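PDB 6PV5: putative O-GlcNAcase nagJ from Clostridium perfringens, which probably removes terminal N-acetylhexosamine residues from glycans as a family 84 glycoside hydrolase, this chain holding its N-terminal, catalytic and post-catalytic regions. Local coordinates for residues K233-Y238 with F281-N286; D244-L249 with V258-A263; R297-L302 with E324-K329; E316-F321 with K358-T363. One frame throughout, in Å; residues are numbered along the deposited sequence. Where two conformers were deposited one is given.

Interaction 1 (K233-Y238 with F281-N286)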
# COMPACT_ATOMS: atom_id res chain seq x y z
N LYS A 233 20.95 -2.80 18.98
CA LYS A 233 21.36 -4.09 19.50
C LYS A 233 21.23 -5.16 18.42
O LYS A 233 20.71 -6.24 18.69
CB LYS A 233 20.40 -4.49 20.63
CG LYS A 233 20.35 -3.57 21.84
CD LYS A 233 19.50 -4.15 22.95
CE LYS A 233 19.14 -3.14 24.02
NZ LYS A 233 20.30 -2.77 24.86
N TRP A 234 21.70 -4.88 17.19
CA TRP A 234 21.53 -5.84 16.10
C TRP A 234 22.26 -7.15 16.37
O TRP A 234 21.85 -8.19 15.86
CB TRP A 234 21.97 -5.27 14.75
CG TRP A 234 23.41 -4.90 14.69
CD1 TRP A 234 23.96 -3.70 15.06
CD2 TRP A 234 24.51 -5.71 14.23
NE1 TRP A 234 25.31 -3.71 14.85
CE2 TRP A 234 25.68 -4.93 14.33
CE3 TRP A 234 24.62 -7.02 13.74
CZ2 TRP A 234 26.94 -5.41 13.97
CZ3 TRP A 234 25.86 -7.49 13.37
CH2 TRP A 234 27.00 -6.70 13.49
N ARG A 235 23.35 -7.10 17.14
CA ARG A 235 24.11 -8.30 17.44
C ARG A 235 23.32 -9.24 18.36
O ARG A 235 23.50 -10.45 18.29
CB ARG A 235 25.45 -7.93 18.08
CG ARG A 235 26.41 -7.24 17.13
CD ARG A 235 27.43 -6.54 18.00
NE ARG A 235 28.40 -5.77 17.24
CZ ARG A 235 28.29 -4.47 16.97
NH1 ARG A 235 27.23 -3.79 17.38
NH2 ARG A 235 29.24 -3.86 16.29
N GLU A 236 22.43 -8.68 19.19
CA GLU A 236 21.82 -9.42 20.28
C GLU A 236 20.57 -10.15 19.80
O GLU A 236 19.74 -9.59 19.09
CB GLU A 236 21.52 -8.50 21.47
CG GLU A 236 22.70 -7.66 21.91
CD GLU A 236 22.46 -6.79 23.14
OE1 GLU A 236 21.49 -7.08 23.91
OE2 GLU A 236 23.24 -5.82 23.34
N PRO A 237 20.40 -11.44 20.17
CA PRO A 237 19.18 -12.18 19.82
C PRO A 237 17.97 -11.60 20.56
O PRO A 237 18.14 -10.83 21.50
CB PRO A 237 19.49 -13.60 20.31
CG PRO A 237 20.54 -13.42 21.38
CD PRO A 237 21.38 -12.26 20.90
N TYR A 238 16.76 -11.96 20.12
CA TYR A 238 15.57 -11.49 20.82
C TYR A 238 15.46 -12.15 22.19
O TYR A 238 15.49 -13.38 22.29
CB TYR A 238 14.29 -11.67 20.00
CG TYR A 238 13.99 -10.52 19.08
CD1 TYR A 238 13.55 -9.29 19.56
CD2 TYR A 238 14.18 -10.65 17.71
CE1 TYR A 238 13.30 -8.23 18.71
CE2 TYR A 238 13.92 -9.60 16.84
CZ TYR A 238 13.49 -8.38 17.34
OH TYR A 238 13.26 -7.37 16.46
N PHE A 281 31.05 -9.82 11.75
CA PHE A 281 30.45 -10.72 10.76
C PHE A 281 29.88 -11.98 11.42
O PHE A 281 28.85 -12.49 10.97
CB PHE A 281 31.40 -11.03 9.59
CG PHE A 281 30.64 -11.68 8.46
CD1 PHE A 281 30.46 -13.05 8.44
CD2 PHE A 281 30.01 -10.91 7.49
CE1 PHE A 281 29.70 -13.65 7.44
CE2 PHE A 281 29.25 -11.51 6.50
CZ PHE A 281 29.08 -12.88 6.49
N LYS A 282 30.56 -12.51 12.44
CA LYS A 282 30.07 -13.71 13.13
C LYS A 282 28.80 -13.38 13.90
O LYS A 282 27.81 -14.12 13.86
CB LYS A 282 31.17 -14.31 14.02
N ALA A 283 28.81 -12.22 14.57
CA ALA A 283 27.63 -11.67 15.22
C ALA A 283 26.44 -11.67 14.26
O ALA A 283 25.37 -12.18 14.60
CB ALA A 283 27.93 -10.29 15.75
N LEU A 284 26.67 -11.18 13.03
CA LEU A 284 25.63 -11.05 12.02
C LEU A 284 25.08 -12.42 11.66
O LEU A 284 23.86 -12.62 11.62
CB LEU A 284 26.19 -10.31 10.79
CG LEU A 284 25.26 -10.16 9.58
CD1 LEU A 284 23.97 -9.44 9.95
CD2 LEU A 284 25.98 -9.40 8.47
N ILE A 285 25.99 -13.37 11.42
CA ILE A 285 25.58 -14.72 11.06
C ILE A 285 24.73 -15.28 12.20
O ILE A 285 23.68 -15.87 11.96
CB ILE A 285 26.81 -15.59 10.76
CG1 ILE A 285 27.44 -15.20 9.42
CG2 ILE A 285 26.48 -17.09 10.83
CD1 ILE A 285 26.61 -15.57 8.21
N ASN A 286 25.22 -15.12 13.44
CA ASN A 286 24.53 -15.65 14.60
C ASN A 286 23.10 -15.09 14.67
O ASN A 286 22.14 -15.86 14.67
CB ASN A 286 25.28 -15.41 15.91
CG ASN A 286 24.64 -16.11 17.10
OD1 ASN A 286 24.24 -17.28 17.02
ND2 ASN A 286 24.54 -15.41 18.22
O HOH W 1 24.89 -12.42 17.21
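Arg235 and Ala283 bring the two backbones closest, their CA atoms 5.4 Å apart, where a type I beta turn from Lys233 to Glu236 lies against helix 274-294. The turn belongs to the long loop that follows strand 219-222 of the (beta/alpha)8 barrel, and the helix is one of those packed round that barrel. Two side chains, Trp234 and Arg235, make the close contacts with residues 281-286. Trp234 presents the rim of its indole: CZ3 lies 3.8 Å from Leu284 CB, and Leu284 N stands beside the same edge, near the ring plane. This reach follows from a chi1 of 62°, which sets CG between the backbone N and the carbonyl carbon. Arg235 touches with its aliphatic part, CG resting 3.7 Å from Ala283 CB. Its guanidinium meanwhile lies with one face over Trp234 CZ2, which is 3.4 Å from the guanidinium plane, and salt bridges to Asp280 and Asp269 hold the charged end. Asp269 also accepts the indole NE1 hydrogen bond, so one carboxylate is shared by both side chains. Between the backbones sits one water, which donates to Arg235 O at 2.6 Å and to Ala283 O at 2.7 Å while accepting from Asn286 ND2 at 3.2 Å.

Interaction 2 (D244-L249 with V258-A263)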
# COMPACT_ATOMS: atom_id res chain seq x y z
N ASP A 244 7.34 -14.99 21.79
CA ASP A 244 5.95 -15.32 21.47
C ASP A 244 5.35 -14.21 20.61
O ASP A 244 4.47 -14.46 19.79
CB ASP A 244 5.13 -15.50 22.74
CG ASP A 244 5.31 -16.85 23.42
OD1 ASP A 244 6.04 -17.69 22.87
OD2 ASP A 244 4.69 -17.04 24.49
N ARG A 245 5.83 -12.99 20.82
CA ARG A 245 5.39 -11.82 20.07
C ARG A 245 5.77 -12.00 18.60
O ARG A 245 4.94 -11.87 17.70
CB ARG A 245 5.98 -10.57 20.72
CG ARG A 245 5.70 -9.27 19.97
CD ARG A 245 6.27 -8.06 20.67
NE ARG A 245 7.68 -7.75 20.47
CZ ARG A 245 8.24 -7.41 19.30
NH1 ARG A 245 7.52 -7.39 18.19
NH2 ARG A 245 9.53 -7.12 19.25
N MET A 246 7.04 -12.37 18.37
CA MET A 246 7.60 -12.46 17.03
C MET A 246 7.02 -13.66 16.28
O MET A 246 6.68 -13.53 15.10
CB MET A 246 9.13 -12.51 17.11
CG MET A 246 9.76 -11.19 17.57
SD MET A 246 9.55 -9.77 16.40
CE MET A 246 9.87 -10.63 14.85
N LYS A 247 6.83 -14.79 16.97
CA LYS A 247 6.37 -16.03 16.34
C LYS A 247 4.95 -15.85 15.81
O LYS A 247 4.58 -16.35 14.74
CB LYS A 247 6.38 -17.20 17.33
N GLU A 248 4.14 -15.14 16.60
CA GLU A 248 2.77 -14.86 16.22
C GLU A 248 2.77 -14.05 14.91
O GLU A 248 2.06 -14.38 13.97
CB GLU A 248 2.04 -14.22 17.40
CG GLU A 248 0.56 -14.04 17.15
CD GLU A 248 -0.23 -13.44 18.30
OE1 GLU A 248 0.34 -12.61 19.05
OE2 GLU A 248 -1.42 -13.82 18.44
N LEU A 249 3.63 -13.02 14.84
CA LEU A 249 3.80 -12.26 13.60
C LEU A 249 4.17 -13.21 12.45
O LEU A 249 3.45 -13.26 11.44
CB LEU A 249 4.86 -11.18 13.79
CG LEU A 249 4.43 -9.95 14.59
CD1 LEU A 249 5.58 -8.96 14.76
CD2 LEU A 249 3.24 -9.26 13.95
N VAL A 258 2.37 -14.21 3.28
CA VAL A 258 3.07 -12.95 3.37
C VAL A 258 4.46 -13.25 3.90
O VAL A 258 4.59 -13.76 5.00
CB VAL A 258 2.34 -11.94 4.29
CG1 VAL A 258 3.19 -10.72 4.56
CG2 VAL A 258 0.98 -11.55 3.75
N ASP A 259 5.49 -12.91 3.11
CA ASP A 259 6.86 -13.05 3.58
C ASP A 259 7.13 -12.06 4.70
O ASP A 259 7.06 -10.85 4.50
CB ASP A 259 7.90 -12.81 2.48
CG ASP A 259 7.89 -13.90 1.43
OD1 ASP A 259 7.74 -15.08 1.82
OD2 ASP A 259 8.03 -13.57 0.24
N PHE A 260 7.45 -12.61 5.88
CA PHE A 260 7.97 -11.81 6.96
C PHE A 260 9.44 -11.57 6.67
O PHE A 260 10.25 -12.50 6.72
CB PHE A 260 7.78 -12.50 8.31
CG PHE A 260 8.14 -11.63 9.49
CD1 PHE A 260 9.44 -11.55 9.94
CD2 PHE A 260 7.16 -10.92 10.16
CE1 PHE A 260 9.76 -10.76 11.03
CE2 PHE A 260 7.48 -10.12 11.25
CZ PHE A 260 8.77 -10.05 11.69
N VAL A 261 9.77 -10.31 6.36
CA VAL A 261 11.14 -9.92 6.07
C VAL A 261 11.72 -9.23 7.30
O VAL A 261 11.22 -8.19 7.73
CB VAL A 261 11.22 -9.03 4.82
CG1 VAL A 261 12.66 -8.69 4.45
CG2 VAL A 261 10.50 -9.65 3.63
N PHE A 262 12.79 -9.79 7.86
CA PHE A 262 13.43 -9.13 8.99
C PHE A 262 14.57 -8.24 8.50
O PHE A 262 15.49 -8.72 7.84
CB PHE A 262 13.95 -10.15 10.01
CG PHE A 262 14.40 -9.49 11.29
CD1 PHE A 262 13.54 -9.38 12.37
CD2 PHE A 262 15.66 -8.92 11.39
CE1 PHE A 262 13.93 -8.74 13.54
CE2 PHE A 262 16.05 -8.31 12.57
CZ PHE A 262 15.19 -8.20 13.64
N ALA A 263 14.52 -6.96 8.91
CA ALA A 263 15.51 -5.98 8.49
C ALA A 263 16.50 -5.73 9.61
O ALA A 263 16.10 -5.54 10.76
CB ALA A 263 14.84 -4.69 8.05
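Met246 CE presses on the far end of the Phe260 ring, 3.4 Å from CZ and 3.8 Å from CE1. Leu249, one helical turn further on, takes the neighbouring position: its CB is 3.8 Å from Phe260 CE2, with CD1 a little more distant. Both approach the ring obliquely. The methionine crosses the phenylalanine side chain at about a right angle, because its chain bends at chi2 (-66°) and again at chi3 (-43°), bringing the methyl group up to the ring. Phe260 extends to meet them, a chi1 of -173° setting its ring opposite the backbone N. The nearest CA atoms, those of Leu249 and Phe260, are 7.9 Å apart, and the contact is made by side chains. Helix 243-255 and strand 259-264 are the last two elements of a beta-alpha-beta unit that starts with strand 219-222, and the contact packs the helix against the outer side of the strand in the (beta/alpha)8 barrel. Further out, the Tyr222 ring on the neighbouring strand meets that of Phe260 and also touches Met246 and Leu249. Its hydroxyl is hydrogen-bonded to Arg245 NH1. Backbone bonds from Asp259 and Val261 to Tyr220 set strand 259-264 beside strand 219-222.

Interaction 3 (R297-L302 with E324-K329)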
# COMPACT_ATOMS: atom_id res chain seq x y z
N ARG A 297 12.41 -16.53 7.06
CA ARG A 297 12.93 -16.99 5.78
C ARG A 297 13.30 -15.83 4.84
O ARG A 297 13.77 -16.09 3.73
CB ARG A 297 11.88 -17.88 5.11
CG ARG A 297 11.56 -19.17 5.86
CD ARG A 297 12.73 -20.14 5.92
NE ARG A 297 12.46 -21.37 6.64
CZ ARG A 297 12.62 -21.53 7.96
NH1 ARG A 297 13.06 -20.53 8.70
NH2 ARG A 297 12.35 -22.70 8.52
N SER A 298 13.08 -14.55 5.22
CA SER A 298 13.47 -13.42 4.39
C SER A 298 14.20 -12.37 5.22
O SER A 298 13.75 -12.02 6.31
CB SER A 298 12.30 -12.78 3.70
OG SER A 298 11.73 -13.62 2.71
N PHE A 299 15.30 -11.85 4.67
CA PHE A 299 16.17 -10.95 5.41
C PHE A 299 16.51 -9.73 4.55
O PHE A 299 16.51 -9.79 3.31
CB PHE A 299 17.48 -11.65 5.80
CG PHE A 299 17.29 -12.89 6.64
CD1 PHE A 299 16.83 -14.07 6.07
CD2 PHE A 299 17.54 -12.87 8.00
CE1 PHE A 299 16.64 -15.21 6.85
CE2 PHE A 299 17.35 -14.00 8.77
CZ PHE A 299 16.89 -15.16 8.20
N ALA A 300 16.83 -8.63 5.23
CA ALA A 300 17.28 -7.43 4.55
C ALA A 300 18.35 -6.81 5.42
O ALA A 300 18.24 -6.84 6.64
CB ALA A 300 16.11 -6.47 4.35
N ILE A 301 19.41 -6.33 4.78
CA ILE A 301 20.40 -5.55 5.49
C ILE A 301 20.39 -4.15 4.88
O ILE A 301 20.57 -3.98 3.68
CB ILE A 301 21.80 -6.20 5.39
CG1 ILE A 301 21.79 -7.67 5.80
CG2 ILE A 301 22.81 -5.39 6.20
CD1 ILE A 301 23.14 -8.34 5.74
N LEU A 302 20.18 -3.15 5.75
CA LEU A 302 19.94 -1.77 5.32
C LEU A 302 21.17 -0.93 5.62
O LEU A 302 21.73 -1.05 6.70
CB LEU A 302 18.73 -1.27 6.13
CG LEU A 302 17.32 -1.47 5.55
CD1 LEU A 302 17.11 -2.73 4.74
CD2 LEU A 302 16.24 -1.32 6.61
N GLU A 324 27.41 -17.07 2.49
CA GLU A 324 27.69 -17.92 3.63
C GLU A 324 26.45 -18.17 4.50
O GLU A 324 26.51 -19.00 5.41
CB GLU A 324 28.88 -17.38 4.43
CG GLU A 324 30.12 -17.18 3.57
CD GLU A 324 31.40 -16.76 4.28
OE1 GLU A 324 31.35 -16.36 5.46
OE2 GLU A 324 32.46 -16.80 3.62
N PHE A 325 25.33 -17.48 4.21
CA PHE A 325 24.07 -17.67 4.93
C PHE A 325 22.93 -17.94 3.95
O PHE A 325 22.37 -19.03 3.94
CB PHE A 325 23.79 -16.54 5.94
CG PHE A 325 22.51 -16.75 6.72
CD1 PHE A 325 22.52 -17.42 7.94
CD2 PHE A 325 21.28 -16.37 6.20
CE1 PHE A 325 21.34 -17.67 8.63
CE2 PHE A 325 20.10 -16.62 6.88
CZ PHE A 325 20.13 -17.26 8.10
N ILE A 326 22.59 -16.94 3.12
CA ILE A 326 21.38 -17.02 2.31
C ILE A 326 21.32 -18.33 1.52
O ILE A 326 20.32 -19.05 1.60
CB ILE A 326 21.22 -15.82 1.35
CG1 ILE A 326 21.02 -14.49 2.10
CG2 ILE A 326 20.13 -16.10 0.33
CD1 ILE A 326 19.64 -14.29 2.69
N LYS A 327 22.33 -18.60 0.69
CA LYS A 327 22.17 -19.65 -0.31
C LYS A 327 22.20 -21.06 0.29
O LYS A 327 21.67 -21.97 -0.33
CB LYS A 327 23.20 -19.51 -1.43
CG LYS A 327 24.62 -19.23 -0.95
CD LYS A 327 25.61 -19.10 -2.11
CE LYS A 327 26.46 -20.34 -2.34
NZ LYS A 327 27.55 -20.45 -1.34
N ASN A 328 22.81 -21.22 1.48
CA ASN A 328 22.94 -22.53 2.13
C ASN A 328 21.77 -22.86 3.06
O ASN A 328 21.65 -24.00 3.48
CB ASN A 328 24.21 -22.66 2.97
CG ASN A 328 25.48 -22.67 2.14
OD1 ASN A 328 25.45 -23.07 0.97
ND2 ASN A 328 26.57 -22.22 2.72
N LYS A 329 20.96 -21.87 3.44
CA LYS A 329 19.86 -22.12 4.36
C LYS A 329 18.60 -22.43 3.56
O LYS A 329 18.32 -21.74 2.58
CB LYS A 329 19.63 -20.89 5.23
CG LYS A 329 20.65 -20.70 6.33
CD LYS A 329 20.26 -21.50 7.54
CE LYS A 329 21.38 -21.60 8.55
NZ LYS A 329 20.83 -22.00 9.87
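Phe299 offers one ring face to the edge of Phe325, whose CE2 stands 3.7 Å above the plane, displaced toward the rim and not over the centre. The evidence for a T-shaped (edge-to-face) pair is consistent: the centroids are 5.2 Å apart, the planes meet at 76°, and Phe299 CE1 lies near the plane of the Phe325 ring. The closest atoms are Phe299 CE1 and Phe325 CE2, with Phe299 CZ almost as near to the same carbon, so Phe325 CE2 sits over the CE1-CZ bond of Phe299. Phe325 reaches inward with CG anti to the backbone N (chi1 -178°), and both rings are buried.

Ile326 adds a looser contact, its CD1 4.4 Å from Phe299 CD1 and oblique to that ring. Together the two helix residues meet one aromatic ring on the strand, while the backbones stay well apart, 8.6 Å between the CA atoms of Phe299 and Ile326. One face of Phe325 is covered from its own segment by Lys329 CG, 3.8 Å above the plane and over the ring centre. The ammonium group of Lys329 continues to a salt bridge with Glu289 on helix 274-294. That helix also supplies Ala288, which touches both Phe299 and Phe325.

Phe299 lies on strand 298-302, and Phe325 and Ile326 lie on helix 311-326, in a stretch with a wider pi-type turn. The contact therefore packs a strand against the helix that follows it within the beta-alpha-beta unit leading to strand 336-338, the interface between inner strands and outer helices characteristic of a (beta/alpha)8, or TIM, barrel.

Interaction 4 (E316-F321 with K358-T363)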
# COMPACT_ATOMS: atom_id res chain seq x y z
N GLU A 316 30.56 -5.95 0.17
CA GLU A 316 31.26 -7.19 0.50
C GLU A 316 30.59 -7.91 1.67
O GLU A 316 30.38 -9.13 1.58
CB GLU A 316 32.76 -6.96 0.71
CG GLU A 316 33.48 -6.77 -0.61
CD GLU A 316 34.96 -6.46 -0.48
OE1 GLU A 316 35.43 -6.27 0.67
OE2 GLU A 316 35.64 -6.40 -1.54
N VAL A 317 30.22 -7.17 2.73
CA VAL A 317 29.47 -7.73 3.85
C VAL A 317 28.22 -8.41 3.31
O VAL A 317 27.94 -9.54 3.70
CB VAL A 317 29.13 -6.68 4.93
CG1 VAL A 317 27.94 -7.09 5.79
CG2 VAL A 317 30.34 -6.34 5.79
N LEU A 318 27.54 -7.75 2.36
CA LEU A 318 26.32 -8.29 1.77
C LEU A 318 26.59 -9.56 0.95
O LEU A 318 25.78 -10.48 0.97
CB LEU A 318 25.64 -7.23 0.88
CG LEU A 318 24.98 -6.03 1.58
CD1 LEU A 318 24.40 -5.07 0.54
CD2 LEU A 318 23.85 -6.47 2.51
N ASN A 319 27.67 -9.56 0.15
CA ASN A 319 27.97 -10.71 -0.72
C ASN A 319 28.34 -11.93 0.13
O ASN A 319 27.87 -13.03 -0.12
CB ASN A 319 29.13 -10.44 -1.69
CG ASN A 319 28.89 -9.31 -2.68
OD1 ASN A 319 27.77 -9.04 -3.10
ND2 ASN A 319 29.97 -8.67 -3.09
N ARG A 320 29.14 -11.70 1.18
CA ARG A 320 29.51 -12.75 2.11
C ARG A 320 28.27 -13.32 2.79
O ARG A 320 28.12 -14.54 2.86
CB ARG A 320 30.53 -12.23 3.12
CG ARG A 320 31.42 -13.33 3.69
CD ARG A 320 32.32 -12.77 4.78
NE ARG A 320 32.75 -13.82 5.69
CZ ARG A 320 33.54 -13.62 6.73
NH1 ARG A 320 34.01 -12.41 6.98
NH2 ARG A 320 33.88 -14.62 7.52
N PHE A 321 27.37 -12.44 3.26
CA PHE A 321 26.17 -12.88 3.95
C PHE A 321 25.32 -13.71 3.01
O PHE A 321 24.75 -14.72 3.40
CB PHE A 321 25.39 -11.70 4.55
CG PHE A 321 24.18 -12.11 5.37
CD1 PHE A 321 24.29 -12.31 6.73
CD2 PHE A 321 22.95 -12.31 4.76
CE1 PHE A 321 23.17 -12.68 7.48
CE2 PHE A 321 21.84 -12.69 5.51
CZ PHE A 321 21.96 -12.88 6.87
N LYS A 358 29.07 3.75 -7.51
CA LYS A 358 29.91 3.04 -8.47
C LYS A 358 30.47 1.79 -7.80
O LYS A 358 30.28 0.69 -8.29
CB LYS A 358 31.00 3.98 -8.99
CG LYS A 358 32.02 3.34 -9.91
CD LYS A 358 33.04 4.32 -10.45
CE LYS A 358 34.06 3.67 -11.36
NZ LYS A 358 33.40 2.83 -12.39
N GLU A 359 31.09 1.97 -6.64
CA GLU A 359 31.72 0.90 -5.89
C GLU A 359 30.69 -0.07 -5.34
O GLU A 359 30.87 -1.29 -5.45
CB GLU A 359 32.59 1.51 -4.80
CG GLU A 359 33.65 2.43 -5.38
CD GLU A 359 34.72 2.87 -4.40
OE1 GLU A 359 34.51 2.68 -3.18
OE2 GLU A 359 35.76 3.40 -4.87
N PHE A 360 29.59 0.46 -4.77
CA PHE A 360 28.56 -0.40 -4.22
C PHE A 360 27.96 -1.27 -5.32
O PHE A 360 27.87 -2.49 -5.16
CB PHE A 360 27.52 0.39 -3.40
CG PHE A 360 26.51 -0.45 -2.67
CD1 PHE A 360 26.81 -1.04 -1.44
CD2 PHE A 360 25.24 -0.67 -3.20
CE1 PHE A 360 25.86 -1.81 -0.78
CE2 PHE A 360 24.29 -1.43 -2.53
CZ PHE A 360 24.60 -2.00 -1.31
N ALA A 361 27.55 -0.65 -6.44
CA ALA A 361 26.85 -1.37 -7.50
C ALA A 361 27.78 -2.38 -8.20
O ALA A 361 27.35 -3.47 -8.56
CB ALA A 361 26.25 -0.40 -8.48
N GLU A 362 29.03 -1.98 -8.44
CA GLU A 362 29.98 -2.81 -9.17
C GLU A 362 30.32 -4.05 -8.34
O GLU A 362 30.42 -5.13 -8.90
CB GLU A 362 31.25 -2.02 -9.49
N THR A 363 30.45 -3.89 -7.02
CA THR A 363 30.81 -4.99 -6.14
C THR A 363 29.65 -5.95 -5.88
O THR A 363 29.89 -7.14 -5.69
CB THR A 363 31.34 -4.47 -4.80
OG1 THR A 363 32.32 -3.50 -5.14
CG2 THR A 363 31.96 -5.54 -3.92
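Leu318 and Phe360 cross at about a right angle, the leucine methyl CD1 meeting the far end of the ring 3.6 Å from CZ, obliquely to its plane. They lie between helices 311-326 and 355-363, consecutive helices on the outside of the (beta/alpha)8 barrel, whose short segments run nearly parallel: the axes differ by 17° and approach to 10.5 Å. Both of these buried side chains also touch Thr337 of strand 336-338, placing this half of the contact against the barrel wall.

The more polar half centres on Thr363. Its methyl CG2 is 3.8 Å from Glu316 CG, the two side chains meeting at a slant, and equally far from Asn319 ND2, whose side chain runs crosswise to it. The Asn319 amide donates from ND2 to Thr363 O over 3.0 Å, with an N-H...O angle of 154°. The donor stands well above the carbonyl plane, 50° out of it, while Asn319 OD1 accepts from the backbone N of Asp365, so the amide bonds to the last residue of helix 355-363 and to the chain just after it. Thr363 OG1 turns back instead, donating to Glu359 O at 2.7 Å.

How the interactions relate
From the N terminus, the loop after strand 219-222 supplies the first segment of interaction 1, which closes on helix 274-294. Interaction 2 is nested within the stretch of chain that interaction 1 closes, joining helix 243-255 to strand 259-264, and Tyr238 packs on its Phe262, Arg245 and Met246. Interaction 3 closes from strand 298-302 onto residues 324-329; interaction 4 opens inside that span on helix 311-326 and closes beyond it on helix 355-363, so the two cross. Strands 259-264 and 298-302 are neighbours in the barrel, so interactions 2 and 3 share its wall. Helix 274-294 lies beside helix 311-326, with Leu284 and Phe281 against Phe321. Interactions 2 and 4 do not touch.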